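Local coordinates for RagA protein (Porphyromonas gingivalis, PDB 6SLN) that probably imports peptides across the outer membrane as a TonB-dependent receptor, a beta barrel closed by a plug, at residues 124-132 with 841-849; 145-153 with 731-739. All blocks are in the same frame, centred on the assembly; numbering follows the deposited sequence.

Interaction 1. Residues 124-132 with 841-849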
loop_
_atom_site.group_PDB
_atom_site.type_symbol
_atom_site.label_atom_id
_atom_site.label_comp_id
_atom_site.label_asym_id
_atom_site.label_seq_id
_atom_site.Cartn_x
_atom_site.Cartn_y
_atom_site.Cartn_z
ATOM N N GLY A 124 4.909 -41.377 -7.301
ATOM C CA GLY A 124 5.347 -42.739 -7.504
ATOM C C GLY A 124 6.186 -43.339 -6.399
ATOM O O GLY A 124 6.623 -44.486 -6.544
ATOM N N GLN A 125 6.409 -42.626 -5.291
ATOM C CA GLN A 125 7.354 -43.073 -4.272
ATOM C C GLN A 125 6.694 -43.659 -3.026
ATOM O O GLN A 125 7.334 -44.438 -2.306
ATOM C CB GLN A 125 8.266 -41.907 -3.858
ATOM C CG GLN A 125 9.147 -41.370 -4.980
ATOM C CD GLN A 125 10.052 -42.434 -5.558
ATOM O OE1 GLN A 125 10.790 -43.099 -4.833
ATOM N NE2 GLN A 125 9.998 -42.604 -6.875
ATOM N N VAL A 126 5.442 -43.315 -2.745
ATOM C CA VAL A 126 4.782 -43.790 -1.538
ATOM C C VAL A 126 3.421 -44.381 -1.892
ATOM O O VAL A 126 2.578 -43.701 -2.487
ATOM C CB VAL A 126 4.629 -42.666 -0.503
ATOM C CG1 VAL A 126 3.907 -43.183 0.729
ATOM C CG2 VAL A 126 5.987 -42.111 -0.124
ATOM N N ALA A 127 3.202 -45.632 -1.494
ATOM C CA ALA A 127 1.938 -46.315 -1.754
ATOM C C ALA A 127 0.773 -45.551 -1.139
ATOM O O ALA A 127 0.792 -45.236 0.052
ATOM C CB ALA A 127 1.987 -47.740 -1.191
ATOM N N GLY A 128 -0.235 -45.254 -1.954
ATOM C CA GLY A 128 -1.431 -44.594 -1.496
ATOM C C GLY A 128 -1.402 -43.084 -1.578
ATOM O O GLY A 128 -2.429 -42.444 -1.301
ATOM N N MET A 129 -0.274 -42.483 -1.941
ATOM C CA MET A 129 -0.170 -41.030 -2.008
ATOM C C MET A 129 -0.141 -40.617 -3.472
ATOM O O MET A 129 0.758 -41.032 -4.214
ATOM C CB MET A 129 1.070 -40.539 -1.263
ATOM C CG MET A 129 1.244 -39.036 -1.251
ATOM S SD MET A 129 2.884 -38.574 -0.637
ATOM C CE MET A 129 2.428 -37.476 0.690
ATOM N N GLN A 130 -1.138 -39.822 -3.890
ATOM C CA GLN A 130 -1.324 -39.460 -5.298
ATOM C C GLN A 130 -0.835 -38.031 -5.528
ATOM O O GLN A 130 -1.520 -37.061 -5.182
ATOM C CB GLN A 130 -2.781 -39.621 -5.732
ATOM C CG GLN A 130 -2.928 -39.926 -7.226
ATOM C CD GLN A 130 -4.355 -39.826 -7.757
ATOM O OE1 GLN A 130 -4.858 -40.763 -8.382
ATOM N NE2 GLN A 130 -5.004 -38.684 -7.529
ATOM N N VAL A 131 0.340 -37.915 -6.155
ATOM C CA VAL A 131 0.971 -36.636 -6.466
ATOM C C VAL A 131 0.652 -36.263 -7.900
ATOM O O VAL A 131 0.835 -37.081 -8.806
ATOM C CB VAL A 131 2.496 -36.701 -6.290
ATOM C CG1 VAL A 131 3.076 -35.315 -6.507
ATOM C CG2 VAL A 131 2.880 -37.295 -4.928
ATOM N N MET A 132 0.220 -35.024 -8.121
ATOM C CA MET A 132 0.074 -34.521 -9.486
ATOM C C MET A 132 0.259 -33.005 -9.512
ATOM O O MET A 132 -0.301 -32.286 -8.678
ATOM C CB MET A 132 -1.287 -34.914 -10.087
ATOM C CG MET A 132 -1.316 -36.317 -10.687
ATOM S SD MET A 132 -2.830 -36.660 -11.579
ATOM C CE MET A 132 -3.978 -36.931 -10.238
ATOM N N THR A 841 -11.385 -38.779 -10.373
ATOM C CA THR A 841 -10.132 -38.923 -9.631
ATOM C C THR A 841 -9.498 -40.259 -9.999
ATOM O O THR A 841 -10.171 -41.290 -9.914
ATOM C CB THR A 841 -10.382 -38.865 -8.122
ATOM O OG1 THR A 841 -11.159 -37.706 -7.789
ATOM C CG2 THR A 841 -9.083 -38.851 -7.331
ATOM N N PRO A 842 -8.249 -40.291 -10.454
ATOM C CA PRO A 842 -7.678 -41.545 -10.987
ATOM C C PRO A 842 -7.559 -42.601 -9.905
ATOM O O PRO A 842 -6.996 -42.335 -8.834
ATOM C CB PRO A 842 -6.294 -41.118 -11.505
ATOM C CG PRO A 842 -6.425 -39.663 -11.765
ATOM C CD PRO A 842 -7.373 -39.136 -10.713
ATOM N N PRO A 843 -8.056 -43.821 -10.154
ATOM C CA PRO A 843 -8.115 -44.831 -9.081
ATOM C C PRO A 843 -6.801 -45.531 -8.810
ATOM O O PRO A 843 -6.644 -46.091 -7.716
ATOM C CB PRO A 843 -9.155 -45.853 -9.596
ATOM C CG PRO A 843 -9.714 -45.271 -10.864
ATOM C CD PRO A 843 -8.681 -44.311 -11.390
ATOM N N ILE A 844 -5.859 -45.528 -9.755
ATOM C CA ILE A 844 -4.653 -46.344 -9.664
ATOM C C ILE A 844 -3.418 -45.439 -9.628
ATOM O O ILE A 844 -3.220 -44.594 -10.511
ATOM C CB ILE A 844 -4.613 -47.375 -10.808
ATOM C CG1 ILE A 844 -5.804 -48.330 -10.629
ATOM C CG2 ILE A 844 -3.287 -48.128 -10.820
ATOM C CD1 ILE A 844 -6.046 -49.348 -11.756
ATOM N N THR A 845 -2.598 -45.620 -8.590
ATOM C CA THR A 845 -1.433 -44.798 -8.300
ATOM C C THR A 845 -0.279 -45.724 -7.956
ATOM O O THR A 845 -0.363 -46.474 -6.979
ATOM C CB THR A 845 -1.700 -43.860 -7.123
ATOM O OG1 THR A 845 -2.868 -43.074 -7.382
ATOM C CG2 THR A 845 -0.504 -42.938 -6.889
ATOM N N GLY A 846 0.805 -45.652 -8.725
ATOM C CA GLY A 846 1.978 -46.442 -8.420
ATOM C C GLY A 846 3.268 -45.793 -8.881
ATOM O O GLY A 846 3.291 -44.697 -9.450
ATOM N N GLY A 847 4.354 -46.497 -8.596
ATOM C CA GLY A 847 5.669 -46.135 -9.075
ATOM C C GLY A 847 6.603 -47.307 -8.879
ATOM O O GLY A 847 6.288 -48.264 -8.162
ATOM N N PHE A 848 7.749 -47.233 -9.543
ATOM C CA PHE A 848 8.802 -48.201 -9.280
ATOM C C PHE A 848 10.152 -47.549 -9.528
ATOM O O PHE A 848 10.286 -46.651 -10.365
ATOM C CB PHE A 848 8.654 -49.482 -10.110
ATOM C CG PHE A 848 8.498 -49.248 -11.582
ATOM C CD1 PHE A 848 7.248 -48.971 -12.128
ATOM C CD2 PHE A 848 9.594 -49.337 -12.431
ATOM C CE1 PHE A 848 7.096 -48.768 -13.503
ATOM C CE2 PHE A 848 9.449 -49.152 -13.813
ATOM C CZ PHE A 848 8.201 -48.860 -14.348
ATOM N N SER A 849 11.143 -47.999 -8.762
ATOM C CA SER A 849 12.497 -47.465 -8.805
ATOM C C SER A 849 13.477 -48.617 -9.003
ATOM O O SER A 849 13.424 -49.617 -8.275
ATOM C CB SER A 849 12.814 -46.681 -7.519
ATOM O OG SER A 849 11.935 -45.574 -7.338
#

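Interaction 2. Residues 145-153 with 731-739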
loop_
_atom_site.group_PDB
_atom_site.type_symbol
_atom_site.label_atom_id
_atom_site.label_comp_id
_atom_site.label_asym_id
_atom_site.label_seq_id
_atom_site.Cartn_x
_atom_site.Cartn_y
_atom_site.Cartn_z
ATOM N N GLU A 145 -3.112 -36.266 -2.526
ATOM C CA GLU A 145 -4.253 -36.934 -1.894
ATOM C C GLU A 145 -3.795 -38.297 -1.384
ATOM O O GLU A 145 -3.303 -39.118 -2.166
ATOM C CB GLU A 145 -5.431 -37.105 -2.868
ATOM C CG GLU A 145 -6.082 -35.809 -3.373
ATOM C CD GLU A 145 -7.202 -36.062 -4.373
ATOM O OE1 GLU A 145 -7.255 -37.178 -4.923
ATOM O OE2 GLU A 145 -8.027 -35.156 -4.625
ATOM N N ILE A 146 -3.955 -38.534 -0.080
ATOM C CA ILE A 146 -3.578 -39.790 0.562
ATOM C C ILE A 146 -4.826 -40.655 0.719
ATOM O O ILE A 146 -5.749 -40.292 1.461
ATOM C CB ILE A 146 -2.907 -39.527 1.920
ATOM C CG1 ILE A 146 -1.584 -38.779 1.706
ATOM C CG2 ILE A 146 -2.756 -40.833 2.738
ATOM C CD1 ILE A 146 -0.897 -38.368 2.972
ATOM N N HIS A 147 -4.852 -41.806 0.034
ATOM C CA HIS A 147 -6.014 -42.713 0.015
ATOM C C HIS A 147 -7.275 -41.995 -0.476
ATOM O O HIS A 147 -8.306 -41.984 0.199
ATOM C CB HIS A 147 -6.278 -43.339 1.393
ATOM C CG HIS A 147 -5.220 -44.285 1.872
ATOM N ND1 HIS A 147 -5.082 -44.617 3.204
ATOM C CD2 HIS A 147 -4.264 -44.979 1.212
ATOM C CE1 HIS A 147 -4.089 -45.477 3.344
ATOM N NE2 HIS A 147 -3.575 -45.713 2.151
ATOM N N GLY A 148 -7.184 -41.364 -1.647
ATOM C CA GLY A 148 -8.350 -40.804 -2.306
ATOM C C GLY A 148 -8.671 -39.382 -1.888
ATOM O O GLY A 148 -8.001 -38.760 -1.060
ATOM N N THR A 149 -9.732 -38.851 -2.498
ATOM C CA THR A 149 -10.286 -37.557 -2.117
ATOM C C THR A 149 -11.263 -37.793 -0.981
ATOM O O THR A 149 -12.236 -38.534 -1.144
ATOM C CB THR A 149 -11.009 -36.879 -3.280
ATOM O OG1 THR A 149 -10.121 -36.750 -4.394
ATOM C CG2 THR A 149 -11.480 -35.492 -2.884
ATOM N N GLY A 150 -11.005 -37.183 0.164
ATOM C CA GLY A 150 -11.901 -37.431 1.272
ATOM C C GLY A 150 -13.129 -36.550 1.332
ATOM O O GLY A 150 -13.933 -36.705 2.258
ATOM N N SER A 151 -13.318 -35.625 0.388
ATOM C CA SER A 151 -14.405 -34.672 0.563
ATOM C C SER A 151 -14.732 -34.007 -0.761
ATOM O O SER A 151 -13.853 -33.773 -1.586
ATOM C CB SER A 151 -14.054 -33.616 1.618
ATOM O OG SER A 151 -14.870 -32.457 1.509
ATOM N N LEU A 152 -16.012 -33.705 -0.953
ATOM C CA LEU A 152 -16.462 -32.965 -2.124
ATOM C C LEU A 152 -16.338 -31.446 -1.961
ATOM O O LEU A 152 -16.792 -30.702 -2.837
ATOM C CB LEU A 152 -17.912 -33.341 -2.441
ATOM C CG LEU A 152 -18.196 -34.826 -2.610
ATOM C CD1 LEU A 152 -19.595 -34.980 -3.144
ATOM C CD2 LEU A 152 -17.206 -35.450 -3.558
ATOM N N GLY A 153 -15.736 -30.967 -0.867
ATOM C CA GLY A 153 -15.615 -29.539 -0.613
ATOM C C GLY A 153 -14.331 -29.156 0.096
ATOM O O GLY A 153 -13.441 -28.530 -0.492
ATOM N N SER A 731 -22.221 -37.591 2.250
ATOM C CA SER A 731 -21.128 -38.428 2.735
ATOM C C SER A 731 -20.529 -39.223 1.580
ATOM O O SER A 731 -21.195 -39.501 0.580
ATOM C CB SER A 731 -21.593 -39.378 3.847
ATOM O OG SER A 731 -22.700 -40.132 3.415
ATOM N N MET A 732 -19.261 -39.571 1.745
ATOM C CA MET A 732 -18.472 -40.349 0.807
ATOM C C MET A 732 -17.886 -41.546 1.530
ATOM O O MET A 732 -18.208 -41.825 2.686
ATOM C CB MET A 732 -17.316 -39.549 0.205
ATOM C CG MET A 732 -17.672 -38.412 -0.695
ATOM S SD MET A 732 -16.149 -37.496 -0.965
ATOM C CE MET A 732 -15.290 -38.682 -2.018
ATOM N N LYS A 733 -16.957 -42.208 0.848
ATOM C CA LYS A 733 -16.338 -43.445 1.289
ATOM C C LYS A 733 -15.191 -43.738 0.330
ATOM O O LYS A 733 -15.302 -43.485 -0.875
ATOM C CB LYS A 733 -17.360 -44.591 1.305
ATOM C CG LYS A 733 -16.953 -45.840 2.074
ATOM C CD LYS A 733 -17.785 -47.055 1.604
ATOM C CE LYS A 733 -18.363 -47.819 2.778
ATOM N NZ LYS A 733 -18.258 -49.303 2.637
ATOM N N ASN A 734 -14.088 -44.243 0.874
ATOM C CA ASN A 734 -12.898 -44.529 0.090
ATOM C C ASN A 734 -12.351 -45.871 0.534
ATOM O O ASN A 734 -12.012 -46.042 1.708
ATOM C CB ASN A 734 -11.853 -43.425 0.259
ATOM C CG ASN A 734 -11.975 -42.364 -0.804
ATOM O OD1 ASN A 734 -11.641 -42.591 -1.963
ATOM N ND2 ASN A 734 -12.460 -41.204 -0.425
ATOM N N THR A 735 -12.282 -46.823 -0.392
ATOM C CA THR A 735 -11.853 -48.176 -0.071
ATOM C C THR A 735 -10.766 -48.573 -1.051
ATOM O O THR A 735 -10.920 -48.372 -2.260
ATOM C CB THR A 735 -13.037 -49.132 -0.115
ATOM O OG1 THR A 735 -14.031 -48.650 0.797
ATOM C CG2 THR A 735 -12.622 -50.571 0.268
ATOM N N GLY A 736 -9.663 -49.102 -0.528
ATOM C CA GLY A 736 -8.501 -49.302 -1.368
ATOM C C GLY A 736 -7.451 -50.162 -0.699
ATOM O O GLY A 736 -7.620 -50.627 0.433
ATOM N N VAL A 737 -6.345 -50.352 -1.431
ATOM C CA VAL A 737 -5.263 -51.257 -1.062
ATOM C C VAL A 737 -3.929 -50.533 -1.213
ATOM O O VAL A 737 -3.767 -49.697 -2.105
ATOM C CB VAL A 737 -5.304 -52.531 -1.923
ATOM C CG1 VAL A 737 -4.001 -53.294 -1.820
ATOM C CG2 VAL A 737 -6.470 -53.405 -1.478
ATOM N N ASP A 738 -2.985 -50.831 -0.320
ATOM C CA ASP A 738 -1.652 -50.239 -0.312
ATOM C C ASP A 738 -0.641 -51.368 -0.420
ATOM O O ASP A 738 -0.497 -52.153 0.521
ATOM C CB ASP A 738 -1.412 -49.443 0.970
ATOM C CG ASP A 738 -1.832 -47.991 0.855
ATOM O OD1 ASP A 738 -1.455 -47.193 1.750
ATOM O OD2 ASP A 738 -2.545 -47.650 -0.112
ATOM N N LEU A 739 0.073 -51.453 -1.542
ATOM C CA LEU A 739 1.092 -52.480 -1.731
ATOM C C LEU A 739 2.452 -51.827 -1.936
ATOM O O LEU A 739 2.581 -50.884 -2.724
ATOM C CB LEU A 739 0.764 -53.396 -2.912
ATOM C CG LEU A 739 1.843 -54.454 -3.156
ATOM C CD1 LEU A 739 2.099 -55.268 -1.896
ATOM C CD2 LEU A 739 1.468 -55.367 -4.303
HETATM O O HOH W 1 -11.355 -40.699 -4.179
#

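Interaction 1. Residues 124-132 with 841-849
Plug meets barrel wall in this TonB-dependent receptor where Gly124 lies against Gly847 on the strand 844-853. Their CA atoms are only 3.8 Å apart, and neither residue has a side chain to hold the backbones off. Here the backbones meet through CA-H...O contacts: Gly847 CA stands 3.2 Å from Gly124 O, with an angle of 142° at the hydrogen, and Gly124 CA faces Gly846 O at 3.4 Å. Glycine suits both places. Gly124 has a positive phi of 84°, and Gly847, lacking a side chain, lets Gly124 O approach its CA.

Beyond Gly124 the plug chain reverses through a type II beta turn, Val126 to Met129, closed by Met129 N to Val126 O (3.1 Å). Gly128 takes its third position, where a positive phi is needed. The turn delivers strand 129-132, which pairs with strand 143-146 to form a two-stranded antiparallel sheet inside the barrel. On the wall, Thr845 and Ser849 point toward this plug segment, with Gly847 giving bare backbone between them, while Phe848 points away and stacks on Phe863 of the next strand.

Gln130 reaches along the wall to Pro842. With CG anti to the backbone N (chi1 -152°) and the chain extended beyond it, its methylenes pass across Thr845 at about a right angle, CG lying 3.9 Å from Thr845 CG2. The same Thr845 CG2 also rests 3.5 Å from Met129 O, so the short branched residue fills the corner between two plug residues. Met132 and Pro842 meet tip to tip, CE to CG at 4.0 Å, a flexible thioether end against a rigid ring. Beside Gly124, the bent Gln125 chain brings NE2 within 3.6 Å of Ser849 OG, a hydroxyl that hydrogen-bonds to Asp862 on strand 857-873.

Interaction 2. Residues 145-153 with 731-739
His147 and Asp738 form a His-carboxylate hydrogen bond between the plug and the inner face of the barrel strand 732-746. The two segments run nearly antiparallel, yet they are bridged by side chains and not by a backbone ladder: Met732, Asn734 and Asp738 reach inward from the wall toward a glycine-rich plug loop.

The polar grip is closest at the histidine. NE2 donates to Asp738 OD1 over 2.6 Å and almost straight (173°), with the oxygen at the ring edge, in its plane. The oxygen is met from above the carboxylate plane, and ring and carboxylate are turned 52° apart. Asp738 is held on both oxygens, OD1 by a salt bridge to Lys187 and OD2 by Asn760. Tyr703 stacks on the ring of His147.

Asn734 suits the middle of the contact because its amide can both donate and accept. ND2 gives a bent hydrogen bond to Thr149 O, 2.8 Å long, from above the carbonyl plane. OD1 accepts from Asn762. Gly148, with no side chain, lets this amide lie close to its CA.

At the other end the buried Met732 packs on both Leu152 and the loop backbone. Its SD lies 3.5 Å from Leu152 CD2 as the two side chains cross, and 3.7 Å from Ser151 N. The bend at the thioether (chi3 71°) carries CE to 3.2 Å from Thr149 O. Beside them Ser151 OG accepts from Gly153 N at 2.9 Å, an ST turn.

Packing is looser at the partly exposed Thr149. There a water stands between the segments, accepting from Thr149 N at 3.0 Å and donating to Asn734 OD1 at 2.9 Å.

Interactions 1 and 2, whose centres lie 13 Å apart, set strand 129-132 with the turn before it, and the loop following strand 143-146, against different parts of the barrel wall. Between these two plug strands, Gln130 N lies 2.9 Å from Glu145 O and Gly128 O lies 2.8 Å from His147 N, probable hydrogen bonds. On the wall, strand 752-764 runs between strands 732-746 and 844-853 and pairs with both. Lys187 serves both contacts, donating to Ala127 O and forming a salt bridge with Asp738. At the other end, Thr841 CG2 packs 3.5 Å from Glu145 OE1; Thr841 also touches the bound peptide, placing this end of interaction 1 beside the ligand.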